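Local structure of germination protein YpeB (5BOI) at residues 30-35 against 46-51; 42-47 against 59-64; 69-74 against 148-153. The protein takes part in the germination of Bacillus spores, and its C-terminal part, built of PepSY domains, is probably inhibitory. All blocks are in the same frame, centred on the assembly; numbering follows the deposited sequence.

Contact 1 of 3, residues 30-35 against 46-51; sequences QIHIVK and SLTITD
The beta hairpin of strands 30-35 and 44-50 pairs Ile-31 with Ile-49 and Ile-33 with Leu-47 on one face of a PepSY-family sheet, and Gln-30 with Thr-50, His-32 with Thr-48 and Val-34 with Ser-46 on the other. The strands run antiparallel at 166°. Ile-31 and Ile-49 lie side by side and point the same way, CG2 of Ile-31 resting 3.7 Å from CG1 of Ile-49. Leu-47 CG stands anti to its carbonyl carbon (chi1 -73°), beside the backbone N, and its two methyls divide between two isoleucines: CD2 lies 3.8 Å from Ile-31 CG2, and CD1 lies 3.9 Å from Ile-33 CG1. An alanine in place of Leu-47 would probably leave a gap between Ile-31 and Ile-33 where both methyls had packed. Between the strands the backbone bonds include Thr-48 N to His-32 O at 2.7 Å. Gln-30 O takes the nearly straight bond from Thr-50 N at 3.0 Å and a weak one from Thr-50 OG1 at 3.3 Å. The face of Ile-31, Ile-33, Leu-47 and Ile-49 is turned to helix 12-22 and the loop after it: Ile-31 meets Arg-20, Leu-47 meets Ala-19, and Ile-49 packs on Leu-23. Lys-16 of that helix donates to Ile-31 O, while strand 57-63 continues the sheet beyond strand 44-50.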
loop_
_atom_site.group_PDB
_atom_site.type_symbol
_atom_site.label_atom_id
_atom_site.label_comp_id
_atom_site.label_asym_id
_atom_site.label_seq_id
_atom_site.Cartn_x
_atom_site.Cartn_y
_atom_site.Cartn_z
ATOM N N GLN A 30 -8.387 0.963 -26.491
ATOM C CA GLN A 30 -7.206 1.520 -27.131
ATOM C C GLN A 30 -6.208 1.905 -26.038
ATOM O O GLN A 30 -6.598 2.434 -24.996
ATOM C CB GLN A 30 -7.562 2.735 -27.996
ATOM C CG GLN A 30 -6.369 3.645 -28.293
ATOM C CD GLN A 30 -6.751 5.102 -28.480
ATOM O OE1 GLN A 30 -7.712 5.424 -29.182
ATOM N NE2 GLN A 30 -5.995 5.995 -27.847
ATOM N N ILE A 31 -4.927 1.633 -26.265
ATOM C CA ILE A 31 -3.900 1.997 -25.295
ATOM C C ILE A 31 -2.806 2.872 -25.913
ATOM O O ILE A 31 -2.032 2.414 -26.750
ATOM C CB ILE A 31 -3.250 0.746 -24.672
ATOM C CG1 ILE A 31 -4.326 -0.236 -24.195
ATOM C CG2 ILE A 31 -2.301 1.140 -23.536
ATOM C CD1 ILE A 31 -3.778 -1.469 -23.497
ATOM N N HIS A 32 -2.763 4.135 -25.495
ATOM C CA HIS A 32 -1.720 5.075 -25.904
ATOM C C HIS A 32 -0.535 4.967 -24.948
ATOM O O HIS A 32 -0.669 5.232 -23.750
ATOM C CB HIS A 32 -2.274 6.509 -25.932
ATOM C CG HIS A 32 -1.229 7.570 -26.118
ATOM N ND1 HIS A 32 -0.665 7.857 -27.341
ATOM C CD2 HIS A 32 -0.663 8.425 -25.233
ATOM C CE1 HIS A 32 0.212 8.838 -27.203
ATOM N NE2 HIS A 32 0.231 9.200 -25.931
ATOM N N ILE A 33 0.622 4.572 -25.471
ATOM C CA ILE A 33 1.782 4.324 -24.620
ATOM C C ILE A 33 2.930 5.292 -24.923
ATOM O O ILE A 33 3.217 5.598 -26.081
ATOM C CB ILE A 33 2.266 2.856 -24.760
ATOM C CG1 ILE A 33 3.522 2.605 -23.919
ATOM C CG2 ILE A 33 2.522 2.510 -26.212
ATOM C CD1 ILE A 33 3.865 1.139 -23.758
ATOM N N VAL A 34 3.567 5.780 -23.861
ATOM C CA VAL A 34 4.644 6.761 -23.951
ATOM C C VAL A 34 5.865 6.269 -23.165
ATOM O O VAL A 34 5.715 5.698 -22.086
ATOM C CB VAL A 34 4.175 8.139 -23.412
ATOM C CG1 VAL A 34 5.345 9.083 -23.189
ATOM C CG2 VAL A 34 3.144 8.760 -24.348
ATOM N N LYS A 35 7.066 6.471 -23.704
ATOM C CA LYS A 35 8.292 6.078 -23.007
ATOM C C LYS A 35 8.953 7.286 -22.339
ATOM O O LYS A 35 8.882 8.402 -22.851
ATOM C CB LYS A 35 9.274 5.405 -23.973
ATOM C CG LYS A 35 9.661 6.269 -25.165
ATOM C CD LYS A 35 10.856 5.724 -25.960
ATOM C CE LYS A 35 11.780 4.839 -25.136
ATOM N NZ LYS A 35 12.863 4.248 -25.984
ATOM N N SER A 46 4.553 5.125 -19.729
ATOM C CA SER A 46 3.309 5.781 -19.320
ATOM C C SER A 46 2.179 5.439 -20.281
ATOM O O SER A 46 2.219 5.811 -21.454
ATOM C CB SER A 46 3.486 7.300 -19.250
ATOM O OG SER A 46 4.059 7.696 -18.019
ATOM N N LEU A 47 1.166 4.748 -19.774
ATOM C CA LEU A 47 0.057 4.307 -20.606
ATOM C C LEU A 47 -1.199 5.114 -20.325
ATOM O O LEU A 47 -1.475 5.473 -19.176
ATOM C CB LEU A 47 -0.230 2.820 -20.389
ATOM C CG LEU A 47 0.741 1.785 -20.962
ATOM C CD1 LEU A 47 2.133 1.909 -20.362
ATOM C CD2 LEU A 47 0.196 0.395 -20.716
ATOM N N THR A 48 -1.948 5.402 -21.385
ATOM C CA THR A 48 -3.265 6.014 -21.263
ATOM C C THR A 48 -4.286 5.108 -21.940
ATOM O O THR A 48 -4.407 5.103 -23.162
ATOM C CB THR A 48 -3.323 7.423 -21.896
ATOM O OG1 THR A 48 -2.329 8.265 -21.299
ATOM C CG2 THR A 48 -4.693 8.047 -21.677
ATOM N N ILE A 49 -5.005 4.333 -21.137
ATOM C CA ILE A 49 -5.982 3.385 -21.653
ATOM C C ILE A 49 -7.372 4.017 -21.719
ATOM O O ILE A 49 -7.869 4.549 -20.730
ATOM C CB ILE A 49 -6.031 2.119 -20.784
ATOM C CG1 ILE A 49 -4.654 1.454 -20.746
ATOM C CG2 ILE A 49 -7.079 1.153 -21.302
ATOM C CD1 ILE A 49 -4.082 1.320 -19.355
ATOM N N THR A 50 -7.998 3.960 -22.889
ATOM C CA THR A 50 -9.284 4.614 -23.080
ATOM C C THR A 50 -10.399 3.604 -23.349
ATOM O O THR A 50 -10.287 2.776 -24.248
ATOM C CB THR A 50 -9.231 5.619 -24.253
ATOM O OG1 THR A 50 -8.765 4.950 -25.431
ATOM C CG2 THR A 50 -8.281 6.760 -23.939
ATOM N N ASP A 51 -11.459 3.665 -22.553
ATOM C CA ASP A 51 -12.687 2.944 -22.861
ATOM C C ASP A 51 -13.257 3.565 -24.137
ATOM O O ASP A 51 -13.205 4.783 -24.302
ATOM C CB ASP A 51 -13.674 3.047 -21.686
ATOM C CG ASP A 51 -14.900 2.152 -21.842
ATOM O OD1 ASP A 51 -15.176 1.658 -22.952
ATOM O OD2 ASP A 51 -15.610 1.952 -20.835
#

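Contact 2 of 3, residues 42-47 against 59-64; sequences YEVYSL and YMDITQ
Tyr-45 and Gln-64 pack against each other at the open end of the next antiparallel hairpin, strands 44-50 and 57-63 of the same PepSY-family sheet. The two side chains cross at about a right angle, and Gln-64 CG sits over one face of the Tyr-45 ring, 3.7 Å from its centroid, in a CH-pi contact displaced toward the rim. CG stands anti to the carbonyl carbon of Gln-64 (chi1 -75°), and the chain then runs extended past Glu-43, whose CB is 3.5 Å from the amide oxygen OE1 of Gln-64. The backbone fastens this corner as well, Gln-64 N donating to Glu-43 O at 2.9 Å from above the carbonyl plane. Further along, Tyr-45 and Ile-62 form a hydrogen-bonded pair, as do Leu-47 and Met-60, with Tyr-45 N reaching Ile-62 O at 2.8 Å. The opposite face carries Val-44, Ser-46 and Asp-61. There Asp-61 OD1 lies 3.4 Å from Val-44 CG1 and accepts the hydroxyl of Ser-46, whose OG meets it nearly along its C-O axis at 2.7 Å.

In the second shell, on the face of Tyr-45 and Leu-47, Met-60 meets Phe-22 and Ile-62 meets Val-18 of helix 12-22. Two polar anchors probably limit how far the ring and the amide can shift against each other: Ser-36 OG, at the start of the loop that follows strand 30-35, bonds both Gln-64 OE1 and Val-44 N, and the phenol OH of Tyr-45 is held by Val-10 O.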
loop_
_atom_site.group_PDB
_atom_site.type_symbol
_atom_site.label_atom_id
_atom_site.label_comp_id
_atom_site.label_asym_id
_atom_site.label_seq_id
_atom_site.Cartn_x
_atom_site.Cartn_y
_atom_site.Cartn_z
ATOM N N TYR A 42 13.644 7.840 -13.975
ATOM C CA TYR A 42 13.242 6.437 -13.990
ATOM C C TYR A 42 12.776 5.997 -15.371
ATOM O O TYR A 42 12.104 6.744 -16.081
ATOM C CB TYR A 42 12.128 6.188 -12.970
ATOM C CG TYR A 42 12.550 6.398 -11.533
ATOM C CD1 TYR A 42 13.202 5.396 -10.826
ATOM C CD2 TYR A 42 12.291 7.599 -10.884
ATOM C CE1 TYR A 42 13.588 5.586 -9.510
ATOM C CE2 TYR A 42 12.673 7.797 -9.570
ATOM C CZ TYR A 42 13.320 6.787 -8.890
ATOM O OH TYR A 42 13.701 6.981 -7.582
ATOM N N GLU A 43 13.135 4.772 -15.742
ATOM C CA GLU A 43 12.719 4.216 -17.019
ATOM C C GLU A 43 11.344 3.588 -16.872
ATOM O O GLU A 43 11.196 2.517 -16.282
ATOM C CB GLU A 43 13.735 3.196 -17.518
ATOM C CG GLU A 43 15.078 3.813 -17.858
ATOM C CD GLU A 43 16.079 2.795 -18.357
ATOM O OE1 GLU A 43 16.371 1.832 -17.613
ATOM O OE2 GLU A 43 16.581 2.964 -19.487
ATOM N N VAL A 44 10.339 4.269 -17.410
ATOM C CA VAL A 44 8.944 3.889 -17.216
ATOM C C VAL A 44 8.139 4.057 -18.510
ATOM O O VAL A 44 8.404 4.971 -19.298
ATOM C CB VAL A 44 8.309 4.735 -16.075
ATOM C CG1 VAL A 44 6.795 4.594 -16.041
ATOM C CG2 VAL A 44 8.910 4.360 -14.727
ATOM N N TYR A 45 7.182 3.158 -18.740
ATOM C CA TYR A 45 6.192 3.330 -19.799
ATOM C C TYR A 45 4.899 3.931 -19.259
ATOM O O TYR A 45 4.228 3.322 -18.427
ATOM C CB TYR A 45 5.876 2.000 -20.487
ATOM C CG TYR A 45 7.049 1.399 -21.218
ATOM C CD1 TYR A 45 7.399 1.856 -22.482
ATOM C CD2 TYR A 45 7.770 0.343 -20.679
ATOM C CE1 TYR A 45 8.466 1.317 -23.167
ATOM C CE2 TYR A 45 8.832 -0.217 -21.369
ATOM C CZ TYR A 45 9.175 0.278 -22.610
ATOM O OH TYR A 45 10.231 -0.260 -23.303
ATOM N N SER A 46 4.553 5.125 -19.729
ATOM C CA SER A 46 3.309 5.781 -19.320
ATOM C C SER A 46 2.179 5.439 -20.281
ATOM O O SER A 46 2.219 5.811 -21.454
ATOM C CB SER A 46 3.486 7.300 -19.250
ATOM O OG SER A 46 4.059 7.696 -18.019
ATOM N N LEU A 47 1.166 4.748 -19.774
ATOM C CA LEU A 47 0.057 4.307 -20.606
ATOM C C LEU A 47 -1.199 5.114 -20.325
ATOM O O LEU A 47 -1.475 5.473 -19.176
ATOM C CB LEU A 47 -0.230 2.820 -20.389
ATOM C CG LEU A 47 0.741 1.785 -20.962
ATOM C CD1 LEU A 47 2.133 1.909 -20.362
ATOM C CD2 LEU A 47 0.196 0.395 -20.716
ATOM N N TYR A 59 -4.725 5.687 -16.397
ATOM C CA TYR A 59 -3.307 5.949 -16.555
ATOM C C TYR A 59 -2.522 4.906 -15.781
ATOM O O TYR A 59 -2.802 4.646 -14.613
ATOM C CB TYR A 59 -2.961 7.359 -16.073
ATOM C CG TYR A 59 -3.876 8.418 -16.649
ATOM C CD1 TYR A 59 -5.097 8.716 -16.046
ATOM C CD2 TYR A 59 -3.535 9.104 -17.805
ATOM C CE1 TYR A 59 -5.944 9.679 -16.574
ATOM C CE2 TYR A 59 -4.372 10.067 -18.338
ATOM C CZ TYR A 59 -5.575 10.349 -17.720
ATOM O OH TYR A 59 -6.414 11.305 -18.247
ATOM N N MET A 60 -1.542 4.309 -16.436
ATOM C CA MET A 60 -0.785 3.250 -15.811
ATOM C C MET A 60 0.687 3.368 -16.129
ATOM O O MET A 60 1.073 3.573 -17.281
ATOM C CB MET A 60 -1.298 1.884 -16.257
ATOM C CG MET A 60 -0.539 0.746 -15.591
ATOM S SD MET A 60 -1.361 -0.850 -15.771
ATOM C CE MET A 60 -0.359 -1.869 -14.685
ATOM N N ASP A 61 1.509 3.230 -15.099
ATOM C CA ASP A 61 2.943 3.241 -15.287
ATOM C C ASP A 61 3.528 1.865 -14.987
ATOM O O ASP A 61 3.167 1.202 -14.007
ATOM C CB ASP A 61 3.587 4.317 -14.412
ATOM C CG ASP A 61 3.217 5.727 -14.863
ATOM O OD1 ASP A 61 3.888 6.249 -15.777
ATOM O OD2 ASP A 61 2.260 6.313 -14.308
ATOM N N ILE A 62 4.416 1.432 -15.866
ATOM C CA ILE A 62 5.087 0.151 -15.732
ATOM C C ILE A 62 6.580 0.367 -15.925
ATOM O O ILE A 62 6.995 1.208 -16.722
ATOM C CB ILE A 62 4.559 -0.879 -16.750
ATOM C CG1 ILE A 62 3.025 -0.879 -16.768
ATOM C CG2 ILE A 62 5.125 -2.264 -16.474
ATOM C CD1 ILE A 62 2.412 -2.042 -17.510
ATOM N N THR A 63 7.385 -0.378 -15.185
ATOM C CA THR A 63 8.826 -0.218 -15.259
ATOM C C THR A 63 9.332 -0.757 -16.595
ATOM O O THR A 63 8.965 -1.858 -17.006
ATOM C CB THR A 63 9.531 -0.933 -14.092
ATOM O OG1 THR A 63 9.133 -2.308 -14.057
ATOM C CG2 THR A 63 9.138 -0.285 -12.780
ATOM N N GLN A 64 10.154 0.038 -17.275
ATOM C CA GLN A 64 10.753 -0.395 -18.527
ATOM C C GLN A 64 11.543 -1.677 -18.275
ATOM O O GLN A 64 11.581 -2.580 -19.118
ATOM C CB GLN A 64 11.653 0.697 -19.115
ATOM C CG GLN A 64 10.899 1.857 -19.753
ATOM C CD GLN A 64 11.814 2.836 -20.466
ATOM O OE1 GLN A 64 11.751 4.045 -20.234
ATOM N NE2 GLN A 64 12.666 2.319 -21.344
#

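Contact 3 of 3, residues 69-74 against 148-153; sequences PLWVLE and GFSAKD
Phe-149 and Val-72 form an antiparallel hydrogen-bonded pair between strands 69-74 and 146-150, their CB atoms 3.9 Å apart. The contact thereby joins the N-terminal run of hairpin strands to strand 146-150, itself paired with strand 134-140. The Phe-149 ring presents its edge to Pro-69: CE2 comes within 3.6 Å of Pro-69 O, which lies in the plane of the ring. Beyond the two segments, Phe-22 of helix 12-22 and Phe-101 each make an edge-to-face contact with the same ring.

On the other face Trp-71 and Ser-150 are a non-hydrogen-bonded pair. The indole turns CD1 to the serine, 3.6 Å from Ser-150 CB, and Ser-150 OG lies at the indole edge, in its plane. Next to it Gly-148 brings only its backbone opposite Leu-73. Where the strand gives way to helix 152-156, Leu-70 and Lys-152 cross obliquely through their aliphatic parts, CG to CG at 3.9 Å. The Lys-152 chain bends at chi3, and any cation-pi attraction of its distant NZ to the indole is weak at most.

Leu-70 and Trp-71 both stand opposite Asp-61 in a classic beta bulge. Across the present contact, Leu-70 O accepts Ala-151 N at 2.8 Å, which ties the N-cap residue of the helix to the strand. Apolar packing round Phe-149 and three backbone bonds make up most of the joint. Pro-69 O is buried without a hydrogen-bonding partner in the model, probably a cost, perhaps eased by the in-plane ring edge at CE2.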
loop_
_atom_site.group_PDB
_atom_site.type_symbol
_atom_site.label_atom_id
_atom_site.label_comp_id
_atom_site.label_asym_id
_atom_site.label_seq_id
_atom_site.Cartn_x
_atom_site.Cartn_y
_atom_site.Cartn_z
ATOM N N PRO A 69 4.093 -3.618 -12.393
ATOM C CA PRO A 69 3.017 -2.639 -12.226
ATOM C C PRO A 69 3.436 -1.653 -11.163
ATOM O O PRO A 69 3.569 -2.023 -9.998
ATOM C CB PRO A 69 1.818 -3.474 -11.764
ATOM C CG PRO A 69 2.203 -4.900 -11.993
ATOM C CD PRO A 69 3.699 -4.953 -11.918
ATOM N N LEU A 70 3.665 -0.412 -11.563
ATOM C CA LEU A 70 4.174 0.587 -10.640
ATOM C C LEU A 70 3.076 1.478 -10.059
ATOM O O LEU A 70 3.020 1.700 -8.851
ATOM C CB LEU A 70 5.211 1.442 -11.355
ATOM C CG LEU A 70 6.044 2.375 -10.492
ATOM C CD1 LEU A 70 6.920 1.574 -9.527
ATOM C CD2 LEU A 70 6.874 3.265 -11.395
ATOM N N TRP A 71 2.209 1.996 -10.929
ATOM C CA TRP A 71 1.212 2.995 -10.541
ATOM C C TRP A 71 0.016 2.937 -11.491
ATOM O O TRP A 71 0.183 2.686 -12.684
ATOM C CB TRP A 71 1.844 4.394 -10.534
ATOM C CG TRP A 71 0.948 5.501 -10.034
ATOM C CD1 TRP A 71 0.765 5.896 -8.736
ATOM C CD2 TRP A 71 0.133 6.370 -10.833
ATOM N NE1 TRP A 71 -0.125 6.947 -8.678
ATOM C CE2 TRP A 71 -0.526 7.258 -9.952
ATOM C CE3 TRP A 71 -0.111 6.479 -12.207
ATOM C CZ2 TRP A 71 -1.411 8.239 -10.402
ATOM C CZ3 TRP A 71 -0.992 7.459 -12.650
ATOM C CH2 TRP A 71 -1.625 8.324 -11.749
ATOM N N VAL A 72 -1.184 3.127 -10.947
ATOM C CA VAL A 72 -2.430 3.113 -11.726
ATOM C C VAL A 72 -3.399 4.167 -11.227
ATOM O O VAL A 72 -3.525 4.408 -10.022
ATOM C CB VAL A 72 -3.158 1.732 -11.670
ATOM C CG1 VAL A 72 -4.567 1.823 -12.295
ATOM C CG2 VAL A 72 -2.349 0.651 -12.352
ATOM N N LEU A 73 -4.092 4.814 -12.151
ATOM C CA LEU A 73 -5.228 5.624 -11.751
ATOM C C LEU A 73 -6.302 5.591 -12.823
ATOM O O LEU A 73 -6.038 5.932 -13.975
ATOM C CB LEU A 73 -4.809 7.065 -11.477
ATOM C CG LEU A 73 -5.995 7.897 -10.988
ATOM C CD1 LEU A 73 -6.626 7.223 -9.776
ATOM C CD2 LEU A 73 -5.574 9.323 -10.663
ATOM N N GLU A 74 -7.492 5.132 -12.436
ATOM C CA GLU A 74 -8.671 5.211 -13.285
ATOM C C GLU A 74 -9.402 6.468 -12.875
ATOM O O GLU A 74 -9.940 6.530 -11.770
ATOM C CB GLU A 74 -9.583 3.989 -13.122
ATOM C CG GLU A 74 -8.906 2.643 -13.365
ATOM C CD GLU A 74 -9.901 1.488 -13.404
ATOM O OE1 GLU A 74 -11.124 1.749 -13.506
ATOM O OE2 GLU A 74 -9.457 0.318 -13.327
ATOM N N GLY A 148 -7.358 2.727 -8.206
ATOM C CA GLY A 148 -6.081 3.367 -7.990
ATOM C C GLY A 148 -5.136 2.359 -7.362
ATOM O O GLY A 148 -5.587 1.462 -6.640
ATOM N N PHE A 149 -3.847 2.489 -7.670
ATOM C CA PHE A 149 -2.808 1.568 -7.180
ATOM C C PHE A 149 -1.449 2.257 -7.211
ATOM O O PHE A 149 -1.121 2.954 -8.168
ATOM C CB PHE A 149 -2.794 0.284 -8.027
ATOM C CG PHE A 149 -1.674 -0.675 -7.696
ATOM C CD1 PHE A 149 -1.812 -1.600 -6.669
ATOM C CD2 PHE A 149 -0.500 -0.685 -8.445
ATOM C CE1 PHE A 149 -0.793 -2.495 -6.369
ATOM C CE2 PHE A 149 0.524 -1.581 -8.148
ATOM C CZ PHE A 149 0.372 -2.488 -7.113
ATOM N N SER A 150 -0.649 2.077 -6.162
ATOM C CA SER A 150 0.709 2.570 -6.206
ATOM C C SER A 150 1.622 1.650 -5.427
ATOM O O SER A 150 1.444 1.483 -4.227
ATOM C CB SER A 150 0.809 3.974 -5.639
ATOM O OG SER A 150 2.176 4.331 -5.499
ATOM N N ALA A 151 2.583 1.050 -6.114
ATOM C CA ALA A 151 3.577 0.231 -5.421
ATOM C C ALA A 151 4.941 0.903 -5.456
ATOM O O ALA A 151 5.975 0.231 -5.374
ATOM C CB ALA A 151 3.653 -1.158 -6.039
ATOM N N LYS A 152 4.950 2.223 -5.580
ATOM C CA LYS A 152 6.208 2.939 -5.745
ATOM C C LYS A 152 7.095 2.780 -4.507
ATOM O O LYS A 152 8.282 2.471 -4.628
ATOM C CB LYS A 152 5.945 4.418 -6.043
ATOM C CG LYS A 152 5.371 4.654 -7.443
ATOM C CD LYS A 152 5.022 6.119 -7.689
ATOM C CE LYS A 152 6.239 6.914 -8.113
ATOM N NZ LYS A 152 5.869 8.175 -8.821
ATOM N N ASP A 153 6.509 2.952 -3.321
ATOM C CA ASP A 153 7.259 2.805 -2.074
ATOM C C ASP A 153 7.776 1.377 -1.905
ATOM O O ASP A 153 8.944 1.161 -1.608
ATOM C CB ASP A 153 6.391 3.192 -0.874
ATOM C CG ASP A 153 6.100 4.681 -0.818
ATOM O OD1 ASP A 153 6.942 5.464 -1.304
ATOM O OD2 ASP A 153 5.040 5.072 -0.283
#

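Contacts 1, 2 and 3 follow one another along the chain and step across neighbouring strands, in the order 30-35, 44-50, 57-63, 69-74 and 146-150, all within the range of the YpeB PepSY1 and PepSY2 family. Contacts 1 and 2 share Ser-46 and Leu-47, their centres about 10 Å apart. The centre of contact 3 lies about 10 Å from that of contact 2, joined to it by Tyr-59 and Asp-61 bonding to strand 69-74, and about 15 Å from that of contact 1, with nearest atoms about 7 Å apart. Together they tie consecutive strands into a sheet backed by helix 12-22, and the third, spanning 74 residues, links it to strands 134-140 and 146-150.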